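Local coordinates for protein nucleoporin nup120 (Schizosaccharomyces pombe, PDB 4GQ2) that serves as a structural component of the nuclear pore complex, whose members can also dock transiently associated nuclear transport factors, at residues D256-K260 and T272-T278; S284-L288 and A299-P303; L600-V604 and L726-R730; L612-L616 and C718-L723. All coordinates share one frame; numbering follows the deposited sequence.

Interactions 1 and 2 lie in neighbouring four-stranded antiparallel blades of the beta-propeller domain, their centres about 12 Å apart. They touch: L275 of interaction 1 packs on L300 and Y302 of interaction 2, and L259 CD1 lies 3.9 Å from L288 CD2. Interactions 3 and 4 belong to the helical part of the chain, also with centres about 12 Å apart. Both use helix 719-739, which meets helix 590-605 in interaction 3 and the next helix, 612-624, in interaction 4. L603 CD2 lies 4.1 Å from F722 CZ between them. The two pairs stand on opposite sides of the chain's centre; the centres of interactions 1 and 3 are about 65 Å apart.

Interaction 1: residues D256-K260 and T272-T278; sequences DYKLK and TIELSQT
K258 and E274 face each other across two antiparallel strands and are joined by a salt bridge. K258 NZ lies 3.2 Å from E274 OE2 and approaches from above the carboxylate plane. The same NZ reaches D256 OD2, also at 3.2 Å and again from above the plane. The bend of the lysine chain at its second torsion (chi2 95°) brings the amine back between the two acids. A methionine in place of K258 would probably leave D256 and E274, like charges only 5.8 Å apart from OD2 to OE2, without the cation between them. On the same sheet face, the methyl CG2 of T272 touches CG of both K258 and K260. The two strands, 258-263 and 268-274, form a beta hairpin, and 268-274 is an outermost strand of a four-stranded antiparallel blade of the propeller. L259 and I273 are a hydrogen-bonded pair, with L259 N to I273 O at 2.8 Å and the return bond from I273 N to L259 O at 2.9 Å. Past the strand ends, L275 N donates to Y257 O at 2.9 Å. Beyond it, the Y257 ring meets the chain of Q277, CE2 to CG 3.5 Å. Further out, S254 OG bonds D256 OD1 and K258 N, and the ring of F217 makes a cation-pi contact with K258.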
loop_
_atom_site.group_PDB
_atom_site.type_symbol
_atom_site.label_atom_id
_atom_site.label_comp_id
_atom_site.label_asym_id
_atom_site.label_seq_id
_atom_site.Cartn_x
_atom_site.Cartn_y
_atom_site.Cartn_z
ATOM N N ASP A 256 52.507 -9.894 7.790
ATOM C CA ASP A 256 53.230 -10.076 9.051
ATOM C C ASP A 256 53.009 -8.921 10.047
ATOM O O ASP A 256 53.943 -8.459 10.708
ATOM C CB ASP A 256 54.726 -10.386 8.815
ATOM C CG ASP A 256 55.523 -9.193 8.279
ATOM O OD1 ASP A 256 54.934 -8.170 7.853
ATOM O OD2 ASP A 256 56.770 -9.286 8.286
ATOM N N TYR A 257 51.754 -8.481 10.150
ATOM C CA TYR A 257 51.290 -7.571 11.211
ATOM C C TYR A 257 52.154 -6.321 11.444
ATOM O O TYR A 257 52.460 -5.965 12.583
ATOM C CB TYR A 257 51.005 -8.337 12.519
ATOM C CG TYR A 257 51.560 -9.750 12.542
ATOM C CD1 TYR A 257 50.824 -10.819 12.019
ATOM C CD2 TYR A 257 52.825 -10.016 13.069
ATOM C CE1 TYR A 257 51.333 -12.108 12.022
ATOM C CE2 TYR A 257 53.343 -11.302 13.071
ATOM C CZ TYR A 257 52.590 -12.345 12.551
ATOM O OH TYR A 257 53.097 -13.624 12.559
ATOM N N LYS A 258 52.530 -5.662 10.352
ATOM C CA LYS A 258 53.201 -4.368 10.411
ATOM C C LYS A 258 52.282 -3.224 9.968
ATOM O O LYS A 258 51.717 -3.253 8.873
ATOM C CB LYS A 258 54.471 -4.370 9.553
ATOM C CG LYS A 258 55.764 -4.652 10.300
ATOM C CD LYS A 258 56.156 -6.116 10.236
ATOM C CE LYS A 258 57.585 -6.316 10.713
ATOM N NZ LYS A 258 57.915 -7.758 10.854
ATOM N N LEU A 259 52.145 -2.216 10.824
ATOM C CA LEU A 259 51.379 -1.017 10.496
ATOM C C LEU A 259 52.296 0.024 9.851
ATOM O O LEU A 259 53.133 0.628 10.523
ATOM C CB LEU A 259 50.685 -0.458 11.748
ATOM C CG LEU A 259 49.650 0.669 11.607
ATOM C CD1 LEU A 259 48.507 0.303 10.666
ATOM C CD2 LEU A 259 49.104 1.065 12.971
ATOM N N LYS A 260 52.123 0.221 8.545
ATOM C CA LYS A 260 53.013 1.061 7.748
ATOM C C LYS A 260 52.331 2.326 7.241
ATOM O O LYS A 260 51.165 2.301 6.836
ATOM C CB LYS A 260 53.551 0.280 6.543
ATOM C CG LYS A 260 53.951 -1.156 6.845
ATOM C CD LYS A 260 54.687 -1.795 5.678
ATOM C CE LYS A 260 55.144 -3.197 6.051
ATOM N NZ LYS A 260 56.003 -3.825 5.010
ATOM N N THR A 272 56.898 2.621 10.370
ATOM C CA THR A 272 56.483 1.229 10.452
ATOM C C THR A 272 56.417 0.844 11.920
ATOM O O THR A 272 57.267 1.258 12.707
ATOM C CB THR A 272 57.488 0.307 9.740
ATOM O OG1 THR A 272 57.947 0.934 8.536
ATOM C CG2 THR A 272 56.858 -1.028 9.405
ATOM N N ILE A 273 55.402 0.067 12.286
ATOM C CA ILE A 273 55.287 -0.466 13.641
ATOM C C ILE A 273 54.946 -1.947 13.575
ATOM O O ILE A 273 53.984 -2.336 12.916
ATOM C CB ILE A 273 54.197 0.251 14.462
ATOM C CG1 ILE A 273 54.435 1.761 14.488
ATOM C CG2 ILE A 273 54.135 -0.309 15.881
ATOM C CD1 ILE A 273 53.223 2.559 14.910
ATOM N N GLU A 274 55.740 -2.768 14.255
ATOM C CA GLU A 274 55.396 -4.174 14.423
ATOM C C GLU A 274 54.341 -4.304 15.514
ATOM O O GLU A 274 54.502 -3.777 16.617
ATOM C CB GLU A 274 56.632 -5.023 14.748
ATOM C CG GLU A 274 56.328 -6.501 14.970
ATOM C CD GLU A 274 57.526 -7.402 14.744
ATOM O OE1 GLU A 274 58.594 -7.152 15.345
ATOM O OE2 GLU A 274 57.393 -8.374 13.970
ATOM N N LEU A 275 53.256 -4.994 15.185
ATOM C CA LEU A 275 52.186 -5.272 16.135
ATOM C C LEU A 275 52.360 -6.672 16.714
ATOM O O LEU A 275 53.233 -7.428 16.274
ATOM C CB LEU A 275 50.820 -5.148 15.455
ATOM C CG LEU A 275 50.549 -3.930 14.563
ATOM C CD1 LEU A 275 49.320 -4.173 13.701
ATOM C CD2 LEU A 275 50.404 -2.647 15.374
ATOM N N SER A 276 51.515 -7.016 17.684
ATOM C CA SER A 276 51.579 -8.309 18.370
ATOM C C SER A 276 51.245 -9.506 17.467
ATOM O O SER A 276 50.829 -9.334 16.319
ATOM C CB SER A 276 50.683 -8.291 19.609
ATOM O OG SER A 276 49.472 -7.612 19.338
ATOM N N GLN A 277 51.428 -10.715 17.996
ATOM C CA GLN A 277 51.372 -11.932 17.181
ATOM C C GLN A 277 50.245 -12.908 17.542
ATOM O O GLN A 277 50.099 -13.311 18.698
ATOM C CB GLN A 277 52.728 -12.652 17.209
ATOM C CG GLN A 277 53.857 -11.879 16.535
ATOM C CD GLN A 277 55.219 -12.533 16.690
ATOM O OE1 GLN A 277 55.340 -13.653 17.194
ATOM N NE2 GLN A 277 56.258 -11.831 16.253
ATOM N N THR A 278 49.462 -13.262 16.523
ATOM C CA THR A 278 48.447 -14.325 16.563
ATOM C C THR A 278 48.153 -14.752 15.126
ATOM O O THR A 278 48.472 -14.019 14.186
ATOM C CB THR A 278 47.125 -13.872 17.228
ATOM O OG1 THR A 278 47.005 -12.445 17.155
ATOM C CG2 THR A 278 47.064 -14.314 18.688
#

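Interaction 2: residues S284-L288 and A299-P303; sequences SFPYL and ALYYP
The Y287 ring fits into a hollow between F285, the end of the strand at Y301 and the ring of P303. F285 CE1 sits over one face of the Y287 ring, toward its rim. At the ring's edge, CE2 meets P303 CD at 3.8 Å, and Y301 O lies in the ring plane, 3.4 Å from CD2. F285 also reaches across to Y301. Its CE1 lies 3.8 Å from Y301 CE2, at the edge of the tyrosine ring, with the two planes 75° apart. The Y301 side chain stands out to meet it because CG is anti to the backbone N (chi1 180°). Next to the rings along the strand, L288 and L300 stand alongside each other, CD2 to CD1 3.8 Å. They form a non-hydrogen-bonded antiparallel pair where strand 288-290 begins beside strand 297-302, at one edge of a four-stranded blade of the propeller. L253 of the neighbouring blade packs on both leucines. Y301 N donates to Y287 O at 3.1 Å. The Y301 hydroxyl is bonded to H307 O. The contact is mostly apolar, and those few polar atoms are satisfied.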
loop_
_atom_site.group_PDB
_atom_site.type_symbol
_atom_site.label_atom_id
_atom_site.label_comp_id
_atom_site.label_asym_id
_atom_site.label_seq_id
_atom_site.Cartn_x
_atom_site.Cartn_y
_atom_site.Cartn_z
ATOM N N SER A 284 38.619 -13.307 5.300
ATOM C CA SER A 284 38.950 -12.049 4.633
ATOM C C SER A 284 37.973 -10.926 4.975
ATOM O O SER A 284 36.781 -11.002 4.664
ATOM C CB SER A 284 39.036 -12.239 3.119
ATOM O OG SER A 284 39.600 -11.093 2.509
ATOM N N PHE A 285 38.504 -9.888 5.617
ATOM C CA PHE A 285 37.735 -8.715 6.034
ATOM C C PHE A 285 38.670 -7.513 6.206
ATOM O O PHE A 285 39.884 -7.694 6.316
ATOM C CB PHE A 285 36.976 -8.991 7.344
ATOM C CG PHE A 285 37.774 -9.751 8.372
ATOM C CD1 PHE A 285 38.833 -9.145 9.051
ATOM C CD2 PHE A 285 37.459 -11.074 8.673
ATOM C CE1 PHE A 285 39.566 -9.847 9.996
ATOM C CE2 PHE A 285 38.186 -11.779 9.622
ATOM C CZ PHE A 285 39.241 -11.165 10.283
ATOM N N PRO A 286 38.115 -6.285 6.222
ATOM C CA PRO A 286 38.976 -5.128 6.478
ATOM C C PRO A 286 39.552 -5.123 7.898
ATOM O O PRO A 286 38.901 -5.583 8.840
ATOM C CB PRO A 286 38.044 -3.923 6.260
ATOM C CG PRO A 286 36.660 -4.463 6.360
ATOM C CD PRO A 286 36.736 -5.884 5.883
ATOM N N TYR A 287 40.779 -4.627 8.023
ATOM C CA TYR A 287 41.486 -4.542 9.297
ATOM C C TYR A 287 41.644 -3.090 9.716
ATOM O O TYR A 287 41.839 -2.795 10.892
ATOM C CB TYR A 287 42.878 -5.150 9.167
ATOM C CG TYR A 287 42.958 -6.647 9.335
ATOM C CD1 TYR A 287 42.787 -7.498 8.250
ATOM C CD2 TYR A 287 43.245 -7.212 10.580
ATOM C CE1 TYR A 287 42.881 -8.870 8.399
ATOM C CE2 TYR A 287 43.337 -8.585 10.742
ATOM C CZ TYR A 287 43.153 -9.409 9.647
ATOM O OH TYR A 287 43.235 -10.772 9.801
ATOM N N LEU A 288 41.570 -2.189 8.740
ATOM C CA LEU A 288 41.808 -0.777 8.977
ATOM C C LEU A 288 40.641 0.089 8.534
ATOM O O LEU A 288 39.999 -0.190 7.518
ATOM C CB LEU A 288 43.070 -0.320 8.237
ATOM C CG LEU A 288 44.440 -0.857 8.660
ATOM C CD1 LEU A 288 45.526 -0.235 7.790
ATOM C CD2 LEU A 288 44.721 -0.589 10.134
ATOM N N ALA A 299 41.388 3.204 13.219
ATOM C CA ALA A 299 40.956 2.048 13.978
ATOM C C ALA A 299 41.560 0.791 13.363
ATOM O O ALA A 299 41.653 0.668 12.140
ATOM C CB ALA A 299 39.441 1.964 14.016
ATOM N N LEU A 300 41.974 -0.130 14.226
ATOM C CA LEU A 300 42.665 -1.340 13.804
ATOM C C LEU A 300 42.134 -2.539 14.579
ATOM O O LEU A 300 41.906 -2.454 15.789
ATOM C CB LEU A 300 44.183 -1.177 13.983
ATOM C CG LEU A 300 45.116 -2.392 14.104
ATOM C CD1 LEU A 300 45.133 -3.249 12.845
ATOM C CD2 LEU A 300 46.523 -1.932 14.456
ATOM N N TYR A 301 41.941 -3.646 13.863
ATOM C CA TYR A 301 41.325 -4.852 14.411
ATOM C C TYR A 301 42.328 -5.968 14.668
ATOM O O TYR A 301 43.195 -6.236 13.831
ATOM C CB TYR A 301 40.243 -5.366 13.460
ATOM C CG TYR A 301 39.540 -6.621 13.930
ATOM C CD1 TYR A 301 38.829 -6.635 15.127
ATOM C CD2 TYR A 301 39.564 -7.791 13.162
ATOM C CE1 TYR A 301 38.170 -7.777 15.558
ATOM C CE2 TYR A 301 38.897 -8.940 13.584
ATOM C CZ TYR A 301 38.205 -8.921 14.782
ATOM O OH TYR A 301 37.544 -10.039 15.218
ATOM N N TYR A 302 42.178 -6.614 15.824
ATOM C CA TYR A 302 42.993 -7.758 16.221
ATOM C C TYR A 302 42.091 -8.966 16.440
ATOM O O TYR A 302 41.282 -8.966 17.372
ATOM C CB TYR A 302 43.721 -7.481 17.537
ATOM C CG TYR A 302 44.863 -6.493 17.480
ATOM C CD1 TYR A 302 44.626 -5.120 17.566
ATOM C CD2 TYR A 302 46.189 -6.933 17.391
ATOM C CE1 TYR A 302 45.670 -4.210 17.538
ATOM C CE2 TYR A 302 47.242 -6.027 17.366
ATOM C CZ TYR A 302 46.975 -4.669 17.440
ATOM O OH TYR A 302 48.005 -3.756 17.415
ATOM N N PRO A 303 42.220 -9.995 15.587
ATOM C CA PRO A 303 41.503 -11.254 15.813
ATOM C C PRO A 303 41.926 -11.941 17.116
ATOM O O PRO A 303 43.074 -11.802 17.548
ATOM C CB PRO A 303 41.902 -12.108 14.609
ATOM C CG PRO A 303 42.252 -11.117 13.547
ATOM C CD PRO A 303 42.880 -9.960 14.270
#

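Interaction 3: residues L600-V604 and L726-R730; sequences LRELV and LEDWR
L600 lies over the indole of W729 where helix 590-605 crosses helix 719-739. This is a helix-helix crossing in the helical part of the protein; the short axes run 10.1 Å apart at 110°. L600 CB stands 3.6 Å from the centroid of the six-membered ring, almost on the ring normal, in a CH-pi contact. Its CD1 covers the pyrrole side, 3.5 Å from W729 NE1, while CD2 turns to L726. At R601 the backbone comes close to the ring instead, with N 3.5 Å from W729 CZ3. Next on this side, L603 meets L726 through methyls, CD2 to CD2 3.8 Å, the two side chains roughly perpendicular. V604 is wedged between three residues. Its CG1 touches L726, while CG2 meets the edge of the indole and lies 3.9 Å from R730 CG. A chi1 of -170° swings the indole away from its own backbone N and out to helix 590-605, and its NE1 bonds E694. An alanine at W729 would probably open a gap beneath L600 and beside V604 and leave E694 without its indole donor. R730 has charged partners in E727 and D811. A water accepts from R730 NH1 and donates to V604 O. R730 NE and NH2 both grip E727 OE2 in the guanidinium plane, with NE at 2.8 Å on the syn lone pair.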
loop_
_atom_site.group_PDB
_atom_site.type_symbol
_atom_site.label_atom_id
_atom_site.label_comp_id
_atom_site.label_asym_id
_atom_site.label_seq_id
_atom_site.Cartn_x
_atom_site.Cartn_y
_atom_site.Cartn_z
ATOM N N LEU A 600 -14.293 -0.811 14.535
ATOM C CA LEU A 600 -13.689 0.477 14.927
ATOM C C LEU A 600 -13.774 1.465 13.781
ATOM O O LEU A 600 -14.041 2.648 13.989
ATOM C CB LEU A 600 -12.231 0.319 15.400
ATOM C CG LEU A 600 -11.996 -0.456 16.700
ATOM C CD1 LEU A 600 -10.515 -0.725 16.931
ATOM C CD2 LEU A 600 -12.595 0.296 17.883
ATOM N N ARG A 601 -13.566 0.957 12.571
ATOM C CA ARG A 601 -13.736 1.734 11.346
ATOM C C ARG A 601 -15.151 2.299 11.303
ATOM O O ARG A 601 -15.348 3.492 11.077
ATOM C CB ARG A 601 -13.507 0.821 10.146
ATOM C CG ARG A 601 -12.989 1.480 8.885
ATOM C CD ARG A 601 -12.746 0.416 7.825
ATOM N NE ARG A 601 -11.760 -0.570 8.272
ATOM C CZ ARG A 601 -11.875 -1.888 8.120
ATOM N NH1 ARG A 601 -12.947 -2.408 7.542
ATOM N NH2 ARG A 601 -10.921 -2.695 8.565
ATOM N N GLU A 602 -16.127 1.430 11.556
ATOM C CA GLU A 602 -17.537 1.792 11.551
ATOM C C GLU A 602 -17.788 2.857 12.618
ATOM O O GLU A 602 -18.467 3.859 12.377
ATOM C CB GLU A 602 -18.367 0.540 11.823
ATOM C CG GLU A 602 -19.750 0.514 11.208
ATOM C CD GLU A 602 -20.391 -0.865 11.296
ATOM O OE1 GLU A 602 -20.903 -1.354 10.261
ATOM O OE2 GLU A 602 -20.377 -1.467 12.391
ATOM N N LEU A 603 -17.188 2.655 13.781
ATOM C CA LEU A 603 -17.314 3.576 14.903
ATOM C C LEU A 603 -16.797 4.983 14.581
ATOM O O LEU A 603 -17.418 5.971 14.969
ATOM C CB LEU A 603 -16.567 3.010 16.110
ATOM C CG LEU A 603 -17.259 3.010 17.468
ATOM C CD1 LEU A 603 -18.384 1.984 17.475
ATOM C CD2 LEU A 603 -16.252 2.699 18.565
ATOM N N VAL A 604 -15.671 5.071 13.873
ATOM C CA VAL A 604 -15.029 6.368 13.622
ATOM C C VAL A 604 -15.411 6.990 12.283
ATOM O O VAL A 604 -15.026 8.121 11.992
ATOM C CB VAL A 604 -13.481 6.314 13.746
ATOM C CG1 VAL A 604 -13.056 5.795 15.115
ATOM C CG2 VAL A 604 -12.852 5.489 12.627
ATOM N N LEU A 726 -9.844 6.702 20.024
ATOM C CA LEU A 726 -10.561 6.440 18.787
ATOM C C LEU A 726 -10.062 7.357 17.684
ATOM O O LEU A 726 -9.987 6.963 16.515
ATOM C CB LEU A 726 -12.067 6.636 18.973
ATOM C CG LEU A 726 -12.923 5.492 19.509
ATOM C CD1 LEU A 726 -14.380 5.932 19.545
ATOM C CD2 LEU A 726 -12.768 4.232 18.666
ATOM N N GLU A 727 -9.713 8.579 18.063
ATOM C CA GLU A 727 -9.227 9.543 17.097
ATOM C C GLU A 727 -7.822 9.176 16.635
ATOM O O GLU A 727 -7.512 9.268 15.449
ATOM C CB GLU A 727 -9.265 10.952 17.669
ATOM C CG GLU A 727 -9.077 12.020 16.606
ATOM C CD GLU A 727 -9.952 11.802 15.378
ATOM O OE1 GLU A 727 -11.198 11.861 15.515
ATOM O OE2 GLU A 727 -9.389 11.578 14.275
ATOM N N ASP A 728 -6.982 8.758 17.581
ATOM C CA ASP A 728 -5.669 8.224 17.273
ATOM C C ASP A 728 -5.798 7.010 16.336
ATOM O O ASP A 728 -5.164 6.955 15.273
ATOM C CB ASP A 728 -4.966 7.814 18.572
ATOM C CG ASP A 728 -4.435 9.004 19.358
ATOM O OD1 ASP A 728 -4.461 10.141 18.843
ATOM O OD2 ASP A 728 -3.971 8.794 20.497
ATOM N N TRP A 729 -6.635 6.050 16.734
ATOM C CA TRP A 729 -6.872 4.850 15.943
ATOM C C TRP A 729 -7.205 5.208 14.535
ATOM O O TRP A 729 -6.647 4.632 13.602
ATOM C CB TRP A 729 -7.980 3.987 16.537
ATOM C CG TRP A 729 -8.052 2.651 15.851
ATOM C CD1 TRP A 729 -7.351 1.492 16.176
ATOM C CD2 TRP A 729 -8.845 2.303 14.660
ATOM N NE1 TRP A 729 -7.652 0.471 15.297
ATOM C CE2 TRP A 729 -8.538 0.891 14.359
ATOM C CE3 TRP A 729 -9.734 2.996 13.832
ATOM C CZ2 TRP A 729 -9.114 0.222 13.277
ATOM C CZ3 TRP A 729 -10.313 2.309 12.749
ATOM C CH2 TRP A 729 -10.007 0.956 12.482
ATOM N N ARG A 730 -8.105 6.176 14.372
ATOM C CA ARG A 730 -8.564 6.596 13.055
ATOM C C ARG A 730 -7.411 7.036 12.179
ATOM O O ARG A 730 -7.255 6.532 11.076
ATOM C CB ARG A 730 -9.590 7.727 13.162
ATOM C CG ARG A 730 -10.151 8.146 11.817
ATOM C CD ARG A 730 -11.260 9.172 11.970
ATOM N NE ARG A 730 -10.686 10.501 12.021
ATOM C CZ ARG A 730 -10.724 11.394 11.042
ATOM N NH1 ARG A 730 -11.351 11.147 9.905
ATOM N NH2 ARG A 730 -10.136 12.557 11.232
HETATM O O HOH W 1 -13.246 8.793 9.640
#

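Interaction 4: residues L612-L616 and C718-L723; sequences LFDTL and CDKLFL
L616 and F722 make the tight, buried part of this contact. L616 CD2 sits over the centre of the F722 ring, 3.6 Å from its centroid and 14° off the normal, in a CH-pi contact. L612 comes to the same ring obliquely, CD2 to F722 CD2 3.7 Å. Its chi1 of -162° sends the L612 side chain across toward helix 719-739. I697 of helix 672-703 also packs on F722. The outer side is different. There L612 CD1 meets the exposed L723, CD1 to CD1 3.6 Å. F613 is exposed too. Its ring reaches D719, CZ to CB 3.6 Å, with D719 OD1 at its edge, in the ring plane. The carboxylate is turned 70° from the ring. C718 SG is also near the ring's edge, but further off, 4.3 Å from F613 CE2. The contact joins the start of helix 612-624 to the N-terminal part of helix 719-739 in the helical domain, the short axes 64° apart. Its chemistry is mostly apolar. The fit of methyls against rings, rather than polar bonding between the segments, probably sets how the helices meet.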
loop_
_atom_site.group_PDB
_atom_site.type_symbol
_atom_site.label_atom_id
_atom_site.label_comp_id
_atom_site.label_asym_id
_atom_site.label_seq_id
_atom_site.Cartn_x
_atom_site.Cartn_y
_atom_site.Cartn_z
ATOM N N LEU A 612 -22.059 7.128 23.707
ATOM C CA LEU A 612 -20.704 6.650 23.910
ATOM C C LEU A 612 -20.654 5.301 24.644
ATOM O O LEU A 612 -19.976 4.372 24.206
ATOM C CB LEU A 612 -19.895 7.711 24.660
ATOM C CG LEU A 612 -18.374 7.608 24.610
ATOM C CD1 LEU A 612 -17.767 8.999 24.667
ATOM C CD2 LEU A 612 -17.835 6.742 25.739
ATOM N N PHE A 613 -21.378 5.188 25.752
ATOM C CA PHE A 613 -21.225 4.022 26.618
ATOM C C PHE A 613 -22.094 2.833 26.230
ATOM O O PHE A 613 -21.889 1.726 26.729
ATOM C CB PHE A 613 -21.369 4.410 28.091
ATOM C CG PHE A 613 -20.220 5.236 28.597
ATOM C CD1 PHE A 613 -20.247 6.628 28.503
ATOM C CD2 PHE A 613 -19.094 4.624 29.139
ATOM C CE1 PHE A 613 -19.183 7.393 28.957
ATOM C CE2 PHE A 613 -18.024 5.384 29.589
ATOM C CZ PHE A 613 -18.068 6.769 29.497
ATOM N N ASP A 614 -23.045 3.061 25.331
ATOM C CA ASP A 614 -23.740 1.961 24.668
ATOM C C ASP A 614 -22.807 1.270 23.672
ATOM O O ASP A 614 -22.815 0.041 23.556
ATOM C CB ASP A 614 -25.000 2.453 23.947
ATOM C CG ASP A 614 -26.150 2.750 24.897
ATOM O OD1 ASP A 614 -26.202 2.166 26.000
ATOM O OD2 ASP A 614 -27.015 3.572 24.526
ATOM N N THR A 615 -22.009 2.069 22.963
ATOM C CA THR A 615 -21.071 1.554 21.962
ATOM C C THR A 615 -19.965 0.714 22.600
ATOM O O THR A 615 -19.650 -0.370 22.106
ATOM C CB THR A 615 -20.457 2.673 21.082
ATOM O OG1 THR A 615 -19.981 3.742 21.904
ATOM C CG2 THR A 615 -21.481 3.223 20.103
ATOM N N LEU A 616 -19.397 1.203 23.700
ATOM C CA LEU A 616 -18.409 0.435 24.458
ATOM C C LEU A 616 -18.959 -0.915 24.912
ATOM O O LEU A 616 -18.241 -1.917 24.900
ATOM C CB LEU A 616 -17.908 1.224 25.671
ATOM C CG LEU A 616 -16.839 2.292 25.445
ATOM C CD1 LEU A 616 -16.712 3.184 26.670
ATOM C CD2 LEU A 616 -15.490 1.675 25.108
ATOM N N CYS A 718 -13.626 8.520 31.868
ATOM C CA CYS A 718 -12.727 7.928 30.866
ATOM C C CYS A 718 -13.189 8.113 29.415
ATOM O O CYS A 718 -12.466 7.757 28.477
ATOM C CB CYS A 718 -12.499 6.441 31.161
ATOM S SG CYS A 718 -13.954 5.418 30.868
ATOM N N ASP A 719 -14.382 8.676 29.238
ATOM C CA ASP A 719 -14.933 8.974 27.910
ATOM C C ASP A 719 -14.029 9.852 27.038
ATOM O O ASP A 719 -13.901 9.608 25.837
ATOM C CB ASP A 719 -16.331 9.597 28.024
ATOM C CG ASP A 719 -16.457 10.543 29.202
ATOM O OD1 ASP A 719 -16.535 10.051 30.354
ATOM O OD2 ASP A 719 -16.487 11.774 28.973
ATOM N N LYS A 720 -13.411 10.867 27.640
ATOM C CA LYS A 720 -12.495 11.747 26.922
ATOM C C LYS A 720 -11.230 11.004 26.506
ATOM O O LYS A 720 -10.670 11.261 25.442
ATOM C CB LYS A 720 -12.124 12.974 27.758
ATOM C CG LYS A 720 -13.227 14.012 27.883
ATOM C CD LYS A 720 -12.642 15.405 28.087
ATOM C CE LYS A 720 -13.578 16.312 28.875
ATOM N NZ LYS A 720 -14.914 16.484 28.236
ATOM N N LEU A 721 -10.786 10.090 27.362
ATOM C CA LEU A 721 -9.639 9.253 27.070
ATOM C C LEU A 721 -9.969 8.278 25.926
ATOM O O LEU A 721 -9.171 8.102 25.007
ATOM C CB LEU A 721 -9.176 8.510 28.338
ATOM C CG LEU A 721 -8.062 7.460 28.204
ATOM C CD1 LEU A 721 -6.796 8.047 27.584
ATOM C CD2 LEU A 721 -7.762 6.828 29.554
ATOM N N PHE A 722 -11.150 7.664 25.989
ATOM C CA PHE A 722 -11.612 6.752 24.951
ATOM C C PHE A 722 -11.744 7.453 23.598
ATOM O O PHE A 722 -11.232 6.957 22.591
ATOM C CB PHE A 722 -12.937 6.098 25.361
ATOM C CG PHE A 722 -13.566 5.267 24.278
ATOM C CD1 PHE A 722 -12.869 4.216 23.689
ATOM C CD2 PHE A 722 -14.863 5.529 23.851
ATOM C CE1 PHE A 722 -13.448 3.450 22.692
ATOM C CE2 PHE A 722 -15.449 4.765 22.854
ATOM C CZ PHE A 722 -14.740 3.725 22.274
ATOM N N LEU A 723 -12.415 8.606 23.580
ATOM C CA LEU A 723 -12.599 9.374 22.343
ATOM C C LEU A 723 -11.272 9.758 21.702
ATOM O O LEU A 723 -11.114 9.683 20.480
ATOM C CB LEU A 723 -13.452 10.621 22.587
ATOM C CG LEU A 723 -14.956 10.369 22.707
ATOM C CD1 LEU A 723 -15.662 11.597 23.267
ATOM C CD2 LEU A 723 -15.578 9.950 21.380
#